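Local coordinates for sugar ABC transporter, periplasmic sugar-binding protein (Caulobacter crescentus, PDB 4IRX) that binds myo-inositol in the periplasm, probably handing it to a sugar ABC transporter for uptake into the cell, at residues A[135-140]-A[184-189]; A[170-173]-A[178-181]; A[121-126]-A[195-200]; A[211-216]-A[221-226]. All coordinates share one frame; numbering follows the deposited sequence.

All four interactions lie in the lobe built on the parallel sheet 164-171, 132-138, 197-200, 224-226. Interactions 1 and 2 share helix 176-189 and neighbouring strands, their centres about 6 Å apart; interaction 4 is centred about 11 Å from the centre of interaction 1, on helix 203-215, which packs beside 176-189. Interaction 3 presses helix 113-127 on the other face, its centre about 14 Å from that of interaction 1 and about 13 Å from that of interaction 4. Along the chain, interaction 3 spans interaction 1, which in turn spans interaction 2, and interaction 4 follows. Together they join helices on both faces to the sheet, whose strand 132-138 leads directly into two residues that bind myo-inositol, Asn139 and Asp140.

Interaction 1: residues A[135-140]-A[184-189]; sequences VVITND and QNILTS. With INS (1,2,3,4,5,6-hexahydroxy-cyclohexane), chain C.
Ile186 buries the most surface here and meets Val135 and Ile137 with two separate branches. Its CG2 comes tip to tip with Val135 CG2 at 3.8 Å. The other branch, extended beyond CG1 (chi2 172°), carries CD1 along the strand until Ile186 CD1 lies 3.7 Å from Ile137 CD1, the two side chains running past each other in opposite directions. Val135 CG1 fills the angle between the branches, 3.9 Å from Ile186 CD1. Val135 and Ile137 alternate with Val136, which faces helix 144-160, so one strand supplies the core on both sides of the sheet. With an alanine in place of Ile186 both reaching methyls are gone, and Val135 and Ile137 would probably be left facing a gap under the helix.

Beyond the packed part, the loop that follows the strand enters the myo-inositol pocket. Asn139 ND2 donates to O5 of the ligand at 2.8 Å in a nearly straight bond (174°), while O5 itself donates to Asp140 OD2 at 2.6 Å, so one hydroxyl is gripped twice. Asp140 OD2 also forms a salt bridge with Arg97 and accepts a hydrogen bond from Gln20, which probably helps hold the carboxylate beside the ligand. Strand 132-138 is bracketed by backbone bonds to strands 164-171 and 197-200; helix 176-189 covers one face of it, flanked through Gln184 by helix 203-215.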
loop_
_atom_site.group_PDB
_atom_site.type_symbol
_atom_site.label_atom_id
_atom_site.label_comp_id
_atom_site.label_asym_id
_atom_site.label_seq_id
_atom_site.Cartn_x
_atom_site.Cartn_y
_atom_site.Cartn_z
ATOM N N VAL A 135 -5.516 12.147 -14.398
ATOM C CA VAL A 135 -6.310 10.940 -14.168
ATOM C C VAL A 135 -5.799 10.297 -12.893
ATOM O O VAL A 135 -4.589 10.204 -12.691
ATOM C CB VAL A 135 -6.145 9.956 -15.359
ATOM C CG1 VAL A 135 -6.784 8.585 -15.054
ATOM C CG2 VAL A 135 -6.793 10.548 -16.582
ATOM N N VAL A 136 -6.705 9.853 -12.021
ATOM C CA VAL A 136 -6.294 9.181 -10.784
ATOM C C VAL A 136 -6.795 7.741 -10.814
ATOM O O VAL A 136 -7.984 7.496 -11.025
ATOM C CB VAL A 136 -6.803 9.946 -9.515
ATOM C CG1 VAL A 136 -6.334 9.232 -8.213
ATOM C CG2 VAL A 136 -6.341 11.390 -9.568
ATOM N N ILE A 137 -5.866 6.789 -10.704
ATOM C CA ILE A 137 -6.194 5.360 -10.670
ATOM C C ILE A 137 -5.877 4.842 -9.261
ATOM O O ILE A 137 -4.727 4.852 -8.822
ATOM C CB ILE A 137 -5.361 4.551 -11.696
ATOM C CG1 ILE A 137 -5.517 5.141 -13.106
ATOM C CG2 ILE A 137 -5.736 3.073 -11.631
ATOM C CD1 ILE A 137 -6.890 4.982 -13.706
ATOM N N THR A 138 -6.908 4.426 -8.531
ATOM C CA THR A 138 -6.759 4.134 -7.102
ATOM C C THR A 138 -6.508 2.657 -6.805
ATOM O O THR A 138 -6.878 1.773 -7.591
ATOM C CB THR A 138 -7.978 4.598 -6.270
ATOM O OG1 THR A 138 -9.094 3.722 -6.524
ATOM C CG2 THR A 138 -8.360 6.032 -6.618
ATOM N N ASN A 139 -5.834 2.408 -5.685
ATOM C CA ASN A 139 -5.611 1.055 -5.180
ATOM C C ASN A 139 -6.781 0.566 -4.311
ATOM O O ASN A 139 -7.679 1.346 -3.994
ATOM C CB ASN A 139 -4.320 1.040 -4.356
ATOM C CG ASN A 139 -4.391 1.941 -3.130
ATOM O OD1 ASN A 139 -4.687 3.134 -3.247
ATOM N ND2 ASN A 139 -4.094 1.382 -1.939
ATOM N N ASP A 140 -6.727 -0.717 -3.928
ATOM C CA ASP A 140 -7.611 -1.356 -2.914
ATOM C C ASP A 140 -8.639 -0.426 -2.227
ATOM O O ASP A 140 -8.336 0.177 -1.193
ATOM C CB ASP A 140 -6.758 -1.992 -1.783
ATOM C CG ASP A 140 -6.017 -3.244 -2.198
ATOM O OD1 ASP A 140 -6.538 -4.091 -2.977
ATOM O OD2 ASP A 140 -4.886 -3.436 -1.703
ATOM N N GLN A 184 -6.969 2.210 -20.538
ATOM C CA GLN A 184 -7.296 2.272 -21.961
ATOM C C GLN A 184 -8.629 2.946 -22.214
ATOM O O GLN A 184 -8.741 3.819 -23.082
ATOM C CB GLN A 184 -7.310 0.875 -22.581
ATOM C CG GLN A 184 -5.903 0.316 -22.785
ATOM C CD GLN A 184 -5.912 -1.013 -23.494
ATOM O OE1 GLN A 184 -6.578 -1.961 -23.042
ATOM N NE2 GLN A 184 -5.193 -1.097 -24.616
ATOM N N ASN A 185 -9.641 2.572 -21.433
ATOM C CA ASN A 185 -10.967 3.108 -21.637
ATOM C C ASN A 185 -11.009 4.607 -21.302
ATOM O O ASN A 185 -11.682 5.387 -21.991
ATOM C CB ASN A 185 -11.968 2.308 -20.824
ATOM C CG ASN A 185 -12.310 0.992 -21.470
ATOM O OD1 ASN A 185 -12.050 0.791 -22.660
ATOM N ND2 ASN A 185 -12.877 0.072 -20.692
ATOM N N ILE A 186 -10.268 5.011 -20.266
ATOM C CA ILE A 186 -10.173 6.420 -19.920
ATOM C C ILE A 186 -9.504 7.184 -21.052
ATOM O O ILE A 186 -9.990 8.253 -21.466
ATOM C CB ILE A 186 -9.407 6.612 -18.612
ATOM C CG1 ILE A 186 -10.236 6.056 -17.448
ATOM C CG2 ILE A 186 -9.078 8.093 -18.423
ATOM C CD1 ILE A 186 -9.464 6.031 -16.124
ATOM N N LEU A 187 -8.419 6.628 -21.587
ATOM C CA LEU A 187 -7.732 7.296 -22.710
ATOM C C LEU A 187 -8.642 7.433 -23.918
ATOM O O LEU A 187 -8.662 8.474 -24.559
ATOM C CB LEU A 187 -6.419 6.586 -23.060
ATOM C CG LEU A 187 -5.360 6.621 -21.958
ATOM C CD1 LEU A 187 -4.208 5.718 -22.377
ATOM C CD2 LEU A 187 -4.855 8.065 -21.754
ATOM N N THR A 188 -9.411 6.390 -24.214
ATOM C CA THR A 188 -10.336 6.435 -25.334
ATOM C C THR A 188 -11.387 7.517 -25.133
ATOM O O THR A 188 -11.735 8.242 -26.070
ATOM C CB THR A 188 -10.994 5.062 -25.494
ATOM O OG1 THR A 188 -9.988 4.143 -25.889
ATOM C CG2 THR A 188 -12.132 5.104 -26.553
ATOM N N SER A 189 -11.881 7.652 -23.906
ATOM C CA SER A 189 -12.896 8.672 -23.589
ATOM C C SER A 189 -12.390 10.097 -23.738
ATOM O O SER A 189 -13.191 11.015 -23.878
ATOM C CB SER A 189 -13.464 8.440 -22.192
ATOM O OG SER A 189 -12.613 8.950 -21.164
HETATM C C1 INS C . 0.111 -0.816 -0.311
HETATM C C2 INS C . 0.801 -0.862 -1.634
HETATM C C3 INS C . 0.152 -1.928 -2.478
HETATM C C4 INS C . -1.292 -1.607 -2.698
HETATM C C5 INS C . -2.016 -1.598 -1.404
HETATM C C6 INS C . -1.385 -0.615 -0.445
HETATM O O1 INS C . 0.672 0.192 0.493
HETATM O O2 INS C . 0.729 0.390 -2.246
HETATM O O3 INS C . 0.827 -2.072 -3.704
HETATM O O4 INS C . -1.871 -2.511 -3.584
HETATM O O5 INS C . -3.356 -1.300 -1.631
HETATM O O6 INS C . -2.075 -0.569 0.778
#

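Interaction 2: residues A[170-173]-A[178-181]; sequences QTAN and QALT
Gln178 opens the contact from the helix side, its CB packed 3.6 Å from Ala172 O and its amide carried outward to Asn173. Beyond CG the chain is extended (chi2 -180°), which brings OE1 to the loop: Asn173 ND2 donates to Gln178 OE1 at 2.8 Å. The bond is nearly straight (174°), uses a lone pair in the carbonyl plane of Gln178, and lies in the amide plane of Asn173 as well, although the two amides are turned 57° against each other. A leucine in place of Gln178 has no side-chain acceptor, and the Asn173 amide would probably lose this mate and be freer to turn.

Ala179 follows as the point of closest backbone approach, its CA 5.1 Å from that of Ala172. Ala172 CB sits 3.5 Å from Ala179 N and 4.0 Å from Ala179 CB, a spacing that the small side chains permit. The loop is shaped from its own side by an ST turn, in which Asn173 N donates to Thr171 OG1 at 3.0 Å; that hydroxyl also bonds Thr138 O on the next strand.

This is the beta-alpha connection from strand 164-171 into helix 176-189, and Ser174 of the ligand pocket lies within it. Ala172 and Ala179 both also touch Met205 of helix 203-215, while Leu180 packs against Glu211 and Ala212 of that helix.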
loop_
_atom_site.group_PDB
_atom_site.type_symbol
_atom_site.label_atom_id
_atom_site.label_comp_id
_atom_site.label_asym_id
_atom_site.label_seq_id
_atom_site.Cartn_x
_atom_site.Cartn_y
_atom_site.Cartn_z
ATOM N N GLN A 170 -10.786 6.625 -10.905
ATOM C CA GLN A 170 -11.343 5.285 -10.961
ATOM C C GLN A 170 -10.423 4.322 -10.259
ATOM O O GLN A 170 -9.219 4.568 -10.177
ATOM C CB GLN A 170 -11.580 4.836 -12.411
ATOM C CG GLN A 170 -12.701 5.638 -13.077
ATOM C CD GLN A 170 -12.951 5.225 -14.501
ATOM O OE1 GLN A 170 -12.890 4.039 -14.827
ATOM N NE2 GLN A 170 -13.239 6.206 -15.366
ATOM N N THR A 171 -10.972 3.226 -9.743
ATOM C CA THR A 171 -10.114 2.210 -9.150
ATOM C C THR A 171 -9.722 1.150 -10.162
ATOM O O THR A 171 -10.465 0.861 -11.109
ATOM C CB THR A 171 -10.739 1.553 -7.900
ATOM O OG1 THR A 171 -9.709 0.824 -7.215
ATOM C CG2 THR A 171 -11.880 0.613 -8.270
ATOM N N ALA A 172 -8.534 0.585 -9.979
ATOM C CA ALA A 172 -8.190 -0.648 -10.643
ATOM C C ALA A 172 -7.877 -1.760 -9.646
ATOM O O ALA A 172 -7.238 -2.753 -10.001
ATOM C CB ALA A 172 -7.070 -0.443 -11.654
ATOM N N ASN A 173 -8.306 -1.582 -8.391
ATOM C CA ASN A 173 -8.332 -2.654 -7.393
ATOM C C ASN A 173 -6.963 -3.305 -7.148
ATOM O O ASN A 173 -6.858 -4.480 -6.824
ATOM C CB ASN A 173 -9.399 -3.699 -7.792
ATOM C CG ASN A 173 -10.787 -3.112 -7.772
ATOM O OD1 ASN A 173 -11.260 -2.667 -6.732
ATOM N ND2 ASN A 173 -11.439 -3.070 -8.932
ATOM N N GLN A 178 -6.432 -4.980 -14.578
ATOM C CA GLN A 178 -7.490 -3.973 -14.548
ATOM C C GLN A 178 -6.940 -2.591 -14.867
ATOM O O GLN A 178 -7.578 -1.800 -15.560
ATOM C CB GLN A 178 -8.251 -3.956 -13.225
ATOM C CG GLN A 178 -9.004 -5.259 -12.963
ATOM C CD GLN A 178 -9.759 -5.228 -11.645
ATOM O OE1 GLN A 178 -10.385 -4.240 -11.303
ATOM N NE2 GLN A 178 -9.691 -6.315 -10.908
ATOM N N ALA A 179 -5.765 -2.293 -14.346
ATOM C CA ALA A 179 -5.147 -1.024 -14.662
ATOM C C ALA A 179 -4.992 -0.812 -16.169
ATOM O O ALA A 179 -5.232 0.294 -16.672
ATOM C CB ALA A 179 -3.798 -0.895 -13.954
ATOM N N LEU A 180 -4.641 -1.861 -16.901
ATOM C CA LEU A 180 -4.473 -1.710 -18.348
ATOM C C LEU A 180 -5.804 -1.328 -19.015
ATOM O O LEU A 180 -5.910 -0.322 -19.720
ATOM C CB LEU A 180 -3.894 -2.998 -18.971
ATOM C CG LEU A 180 -3.832 -3.038 -20.502
ATOM C CD1 LEU A 180 -2.982 -1.938 -21.012
ATOM C CD2 LEU A 180 -3.237 -4.383 -20.956
ATOM N N THR A 181 -6.845 -2.100 -18.750
ATOM C CA THR A 181 -8.099 -1.871 -19.449
ATOM C C THR A 181 -8.810 -0.623 -18.942
ATOM O O THR A 181 -9.389 0.140 -19.730
ATOM C CB THR A 181 -9.013 -3.089 -19.359
ATOM O OG1 THR A 181 -9.198 -3.436 -17.994
ATOM C CG2 THR A 181 -8.379 -4.300 -20.070
#

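Interaction 3: residues A[121-126]-A[195-200]; sequences ADWVVK and PDVILC
Val197 parts its two methyls between neighbouring side chains of helix 113-127. CG1, anti to the backbone N (chi1 177°), meets Val124 CG2 at 4.0 Å, the two valines reaching toward each other tip to tip. CG2 goes instead to the indole: it lies 4.1 Å from Trp123 CZ3, near the ring plane, so the valine touches the six-membered ring at its edge and not over a face. Trp123 is placed for this by a chi1 of 179°, which sends the ring away from the backbone N and in toward the strand.

The Val124 CG2 methyl serves a second partner. Leu199 CD2 approaches it at 4.0 Å, the leucine and valine side chains meeting at a slant, so a single helix methyl bridges two strand residues that point to the same face. Helix 121-126 and strand 197-200 run nearly antiparallel, at 168°, with their axes 10.5 Å apart. That is the layering of an alpha/beta/alpha sandwich, as in the lobes of type I periplasmic binding proteins: helices run back against parallel strands on both faces, and Ile198, alternating with Val197 and Leu199, touches Val213 of helix 203-215 on the other one.

No hydrogen bond joins the segments, and the contact rests on apolar side chains. Val124 also lies on Val134 of strand 132-138, and Trp123 extends to Lys224 and Ile226, so the helix spans three adjacent strands. Past Cys200 the chain continues into Leu201 and Asn202 of the myo-inositol pocket.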
loop_
_atom_site.group_PDB
_atom_site.type_symbol
_atom_site.label_atom_id
_atom_site.label_comp_id
_atom_site.label_asym_id
_atom_site.label_seq_id
_atom_site.Cartn_x
_atom_site.Cartn_y
_atom_site.Cartn_z
ATOM N N ALA A 121 0.601 14.894 -5.771
ATOM C CA ALA A 121 -0.106 16.069 -6.274
ATOM C C ALA A 121 0.800 17.305 -6.296
ATOM O O ALA A 121 0.705 18.121 -7.212
ATOM C CB ALA A 121 -1.382 16.351 -5.416
ATOM N N ASP A 122 1.656 17.445 -5.286
ATOM C CA ASP A 122 2.569 18.592 -5.212
ATOM C C ASP A 122 3.533 18.538 -6.385
ATOM O O ASP A 122 3.871 19.577 -6.958
ATOM C CB ASP A 122 3.324 18.667 -3.869
ATOM C CG ASP A 122 2.458 19.164 -2.720
ATOM O OD1 ASP A 122 1.344 19.678 -2.946
ATOM O OD2 ASP A 122 2.906 19.001 -1.559
ATOM N N TRP A 123 3.952 17.336 -6.758
ATOM C CA TRP A 123 4.759 17.169 -7.957
ATOM C C TRP A 123 4.039 17.682 -9.203
ATOM O O TRP A 123 4.646 18.355 -10.064
ATOM C CB TRP A 123 5.225 15.702 -8.149
ATOM C CG TRP A 123 6.035 15.524 -9.405
ATOM C CD1 TRP A 123 7.387 15.598 -9.546
ATOM C CD2 TRP A 123 5.504 15.284 -10.710
ATOM N NE1 TRP A 123 7.734 15.412 -10.872
ATOM C CE2 TRP A 123 6.593 15.210 -11.605
ATOM C CE3 TRP A 123 4.212 15.118 -11.208
ATOM C CZ2 TRP A 123 6.422 14.979 -12.982
ATOM C CZ3 TRP A 123 4.043 14.882 -12.579
ATOM C CH2 TRP A 123 5.142 14.815 -13.438
ATOM N N VAL A 124 2.758 17.351 -9.331
ATOM C CA VAL A 124 1.976 17.820 -10.474
ATOM C C VAL A 124 1.930 19.356 -10.483
ATOM O O VAL A 124 2.156 19.984 -11.514
ATOM C CB VAL A 124 0.530 17.256 -10.466
ATOM C CG1 VAL A 124 -0.269 17.864 -11.610
ATOM C CG2 VAL A 124 0.571 15.719 -10.542
ATOM N N VAL A 125 1.650 19.954 -9.323
ATOM C CA VAL A 125 1.480 21.399 -9.258
ATOM C C VAL A 125 2.804 22.103 -9.558
ATOM O O VAL A 125 2.840 23.122 -10.237
ATOM C CB VAL A 125 0.868 21.821 -7.920
ATOM C CG1 VAL A 125 0.819 23.357 -7.818
ATOM C CG2 VAL A 125 -0.516 21.244 -7.804
ATOM N N LYS A 126 3.914 21.529 -9.117
ATOM C CA LYS A 126 5.220 22.130 -9.394
ATOM C C LYS A 126 5.590 21.990 -10.870
ATOM O O LYS A 126 6.158 22.905 -11.479
ATOM C CB LYS A 126 6.298 21.500 -8.510
ATOM C CG LYS A 126 7.724 21.829 -8.944
ATOM C CD LYS A 126 8.733 21.276 -7.948
ATOM C CE LYS A 126 10.158 21.478 -8.434
ATOM N NZ LYS A 126 11.140 20.843 -7.505
ATOM N N PRO A 195 -4.741 13.109 -21.146
ATOM C CA PRO A 195 -4.310 13.688 -19.877
ATOM C C PRO A 195 -2.827 13.998 -19.904
ATOM O O PRO A 195 -2.027 13.399 -20.650
ATOM C CB PRO A 195 -4.585 12.566 -18.866
ATOM C CG PRO A 195 -4.431 11.296 -19.699
ATOM C CD PRO A 195 -4.984 11.653 -21.052
ATOM N N ASP A 196 -2.440 14.929 -19.053
ATOM C CA ASP A 196 -1.033 15.206 -18.844
ATOM C C ASP A 196 -0.369 14.207 -17.911
ATOM O O ASP A 196 0.787 13.856 -18.067
ATOM C CB ASP A 196 -0.872 16.609 -18.238
ATOM C CG ASP A 196 -1.294 17.686 -19.189
ATOM O OD1 ASP A 196 -0.568 17.850 -20.191
ATOM O OD2 ASP A 196 -2.338 18.357 -18.971
ATOM N N VAL A 197 -1.111 13.771 -16.900
ATOM C CA VAL A 197 -0.563 12.955 -15.834
ATOM C C VAL A 197 -1.576 11.894 -15.451
ATOM O O VAL A 197 -2.767 12.176 -15.350
ATOM C CB VAL A 197 -0.246 13.796 -14.573
ATOM C CG1 VAL A 197 0.269 12.904 -13.391
ATOM C CG2 VAL A 197 0.725 14.914 -14.905
ATOM N N ILE A 198 -1.090 10.667 -15.296
ATOM C CA ILE A 198 -1.866 9.577 -14.708
ATOM C C ILE A 198 -1.188 9.248 -13.370
ATOM O O ILE A 198 -0.065 8.714 -13.319
ATOM C CB ILE A 198 -1.878 8.331 -15.628
ATOM C CG1 ILE A 198 -2.341 8.724 -17.024
ATOM C CG2 ILE A 198 -2.831 7.299 -15.075
ATOM C CD1 ILE A 198 -2.316 7.593 -18.041
ATOM N N LEU A 199 -1.882 9.566 -12.287
ATOM C CA LEU A 199 -1.408 9.254 -10.941
ATOM C C LEU A 199 -1.960 7.902 -10.530
ATOM O O LEU A 199 -3.178 7.735 -10.392
ATOM C CB LEU A 199 -1.880 10.325 -9.939
ATOM C CG LEU A 199 -1.364 11.759 -10.063
ATOM C CD1 LEU A 199 -1.846 12.623 -8.909
ATOM C CD2 LEU A 199 0.165 11.783 -10.103
ATOM N N CYS A 200 -1.071 6.927 -10.372
ATOM C CA CYS A 200 -1.470 5.569 -10.035
ATOM C C CYS A 200 -1.033 5.272 -8.619
ATOM O O CYS A 200 0.131 5.483 -8.264
ATOM C CB CYS A 200 -0.807 4.580 -10.981
ATOM S SG CYS A 200 -1.287 4.806 -12.684
#

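Interaction 4: residues A[211-216]-A[221-226]; sequences EAVRAA and AKVKVI
The beta-alpha-beta unit of strand 197-200, helix 203-215 and strand 224-226 is closed here by Val213, which meets Val223 and Val225 as the chain returns to the sheet. Val213 CG2 lies 3.8 Å from Val223 CG1; the two side chains pass each other in opposite directions instead of meeting end to end. The same Val213 CG2 is 4.5 Å from Val225 CG2, a looser touch. With its CG1 anti to the backbone N (chi1 167°), Val213 turns CG2 to the strand side, where this one methyl meets both valines. The backbones approach to 7.3 Å between the CA atoms of Val213 and Val223, and the contact is wholly apolar.

Lys224, between Val223 and Val225, turns away from the helix. Its NZ folds back to donate to Ala221 O at 2.8 Å, tilted 22° from the carbonyl plane, which ties the strand entry to the preceding turn.

Strand 224-226 is bonded through the backbones of Lys224 and Ile226 to strand 197-200, whose Ile198 also touches Val223. Helix 203-215 packs through Ala212 against Thr183 of helix 176-189, while Ile226 meets Met120 of helix 113-127 on the other face of the sheet.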
loop_
_atom_site.group_PDB
_atom_site.type_symbol
_atom_site.label_atom_id
_atom_site.label_comp_id
_atom_site.label_asym_id
_atom_site.label_seq_id
_atom_site.Cartn_x
_atom_site.Cartn_y
_atom_site.Cartn_z
ATOM N N GLU A 211 1.555 0.733 -20.015
ATOM C CA GLU A 211 1.250 -0.101 -21.178
ATOM C C GLU A 211 0.065 0.447 -21.949
ATOM O O GLU A 211 0.110 0.475 -23.177
ATOM C CB GLU A 211 1.039 -1.556 -20.760
ATOM C CG GLU A 211 2.334 -2.157 -20.260
ATOM C CD GLU A 211 2.166 -3.442 -19.544
ATOM O OE1 GLU A 211 1.040 -3.827 -19.184
ATOM O OE2 GLU A 211 3.192 -4.125 -19.332
ATOM N N ALA A 212 -0.973 0.907 -21.250
ATOM C CA ALA A 212 -2.112 1.525 -21.936
ATOM C C ALA A 212 -1.690 2.758 -22.745
ATOM O O ALA A 212 -2.158 2.963 -23.880
ATOM C CB ALA A 212 -3.202 1.878 -20.925
ATOM N N VAL A 213 -0.803 3.568 -22.181
ATOM C CA VAL A 213 -0.282 4.728 -22.884
ATOM C C VAL A 213 0.451 4.323 -24.161
ATOM O O VAL A 213 0.202 4.912 -25.218
ATOM C CB VAL A 213 0.591 5.564 -21.956
ATOM C CG1 VAL A 213 1.396 6.590 -22.760
ATOM C CG2 VAL A 213 -0.295 6.204 -20.900
ATOM N N ARG A 214 1.277 3.278 -24.082
ATOM C CA ARG A 214 1.950 2.748 -25.275
ATOM C C ARG A 214 0.974 2.131 -26.262
ATOM O O ARG A 214 1.085 2.377 -27.472
ATOM C CB ARG A 214 2.992 1.710 -24.894
ATOM C CG ARG A 214 4.131 2.269 -24.085
ATOM C CD ARG A 214 5.368 1.411 -24.293
ATOM N NE ARG A 214 5.109 0.032 -23.890
ATOM C CZ ARG A 214 5.286 -0.418 -22.655
ATOM N NH1 ARG A 214 5.727 0.409 -21.719
ATOM N NH2 ARG A 214 5.029 -1.686 -22.356
ATOM N N ALA A 215 0.021 1.343 -25.757
ATOM C CA ALA A 215 -0.966 0.712 -26.637
ATOM C C ALA A 215 -1.783 1.751 -27.395
ATOM O O ALA A 215 -2.286 1.473 -28.490
ATOM C CB ALA A 215 -1.896 -0.195 -25.841
ATOM N N ALA A 216 -1.924 2.940 -26.822
ATOM C CA ALA A 216 -2.714 4.007 -27.448
ATOM C C ALA A 216 -1.906 4.842 -28.423
ATOM O O ALA A 216 -2.433 5.782 -29.028
ATOM C CB ALA A 216 -3.366 4.902 -26.379
ATOM N N ALA A 221 6.416 10.819 -22.568
ATOM C CA ALA A 221 6.898 12.144 -22.203
ATOM C C ALA A 221 5.759 13.177 -22.069
ATOM O O ALA A 221 5.860 14.124 -21.289
ATOM C CB ALA A 221 7.920 12.617 -23.227
ATOM N N LYS A 222 4.678 12.986 -22.827
ATOM C CA LYS A 222 3.535 13.905 -22.829
ATOM C C LYS A 222 2.399 13.442 -21.912
ATOM O O LYS A 222 1.624 14.250 -21.392
ATOM C CB LYS A 222 3.022 14.109 -24.253
ATOM C CG LYS A 222 3.954 14.982 -25.097
ATOM C CD LYS A 222 3.339 15.306 -26.458
ATOM C CE LYS A 222 2.272 16.389 -26.342
ATOM N NZ LYS A 222 2.889 17.732 -26.115
ATOM N N VAL A 223 2.281 12.131 -21.762
ATOM C CA VAL A 223 1.314 11.546 -20.833
ATOM C C VAL A 223 2.177 10.869 -19.783
ATOM O O VAL A 223 2.675 9.769 -19.990
ATOM C CB VAL A 223 0.392 10.531 -21.529
ATOM C CG1 VAL A 223 -0.645 9.956 -20.543
ATOM C CG2 VAL A 223 -0.279 11.186 -22.727
ATOM N N LYS A 224 2.336 11.537 -18.643
ATOM C CA LYS A 224 3.256 11.112 -17.604
ATOM C C LYS A 224 2.599 10.232 -16.566
ATOM O O LYS A 224 1.506 10.531 -16.093
ATOM C CB LYS A 224 3.854 12.333 -16.927
ATOM C CG LYS A 224 4.647 13.194 -17.880
ATOM C CD LYS A 224 5.383 14.288 -17.152
ATOM C CE LYS A 224 6.176 15.158 -18.134
ATOM N NZ LYS A 224 7.263 14.405 -18.825
ATOM N N VAL A 225 3.311 9.190 -16.157
ATOM C CA VAL A 225 2.775 8.247 -15.186
ATOM C C VAL A 225 3.590 8.295 -13.903
ATOM O O VAL A 225 4.814 8.258 -13.945
ATOM C CB VAL A 225 2.792 6.795 -15.763
ATOM C CG1 VAL A 225 2.421 5.765 -14.716
ATOM C CG2 VAL A 225 1.858 6.683 -16.978
ATOM N N ILE A 226 2.892 8.400 -12.768
ATOM C CA ILE A 226 3.500 8.397 -11.449
ATOM C C ILE A 226 2.886 7.264 -10.679
ATOM O O ILE A 226 1.666 7.048 -10.751
ATOM C CB ILE A 226 3.221 9.698 -10.672
ATOM C CG1 ILE A 226 3.774 10.894 -11.418
ATOM C CG2 ILE A 226 3.863 9.650 -9.305
ATOM C CD1 ILE A 226 4.024 12.044 -10.499
#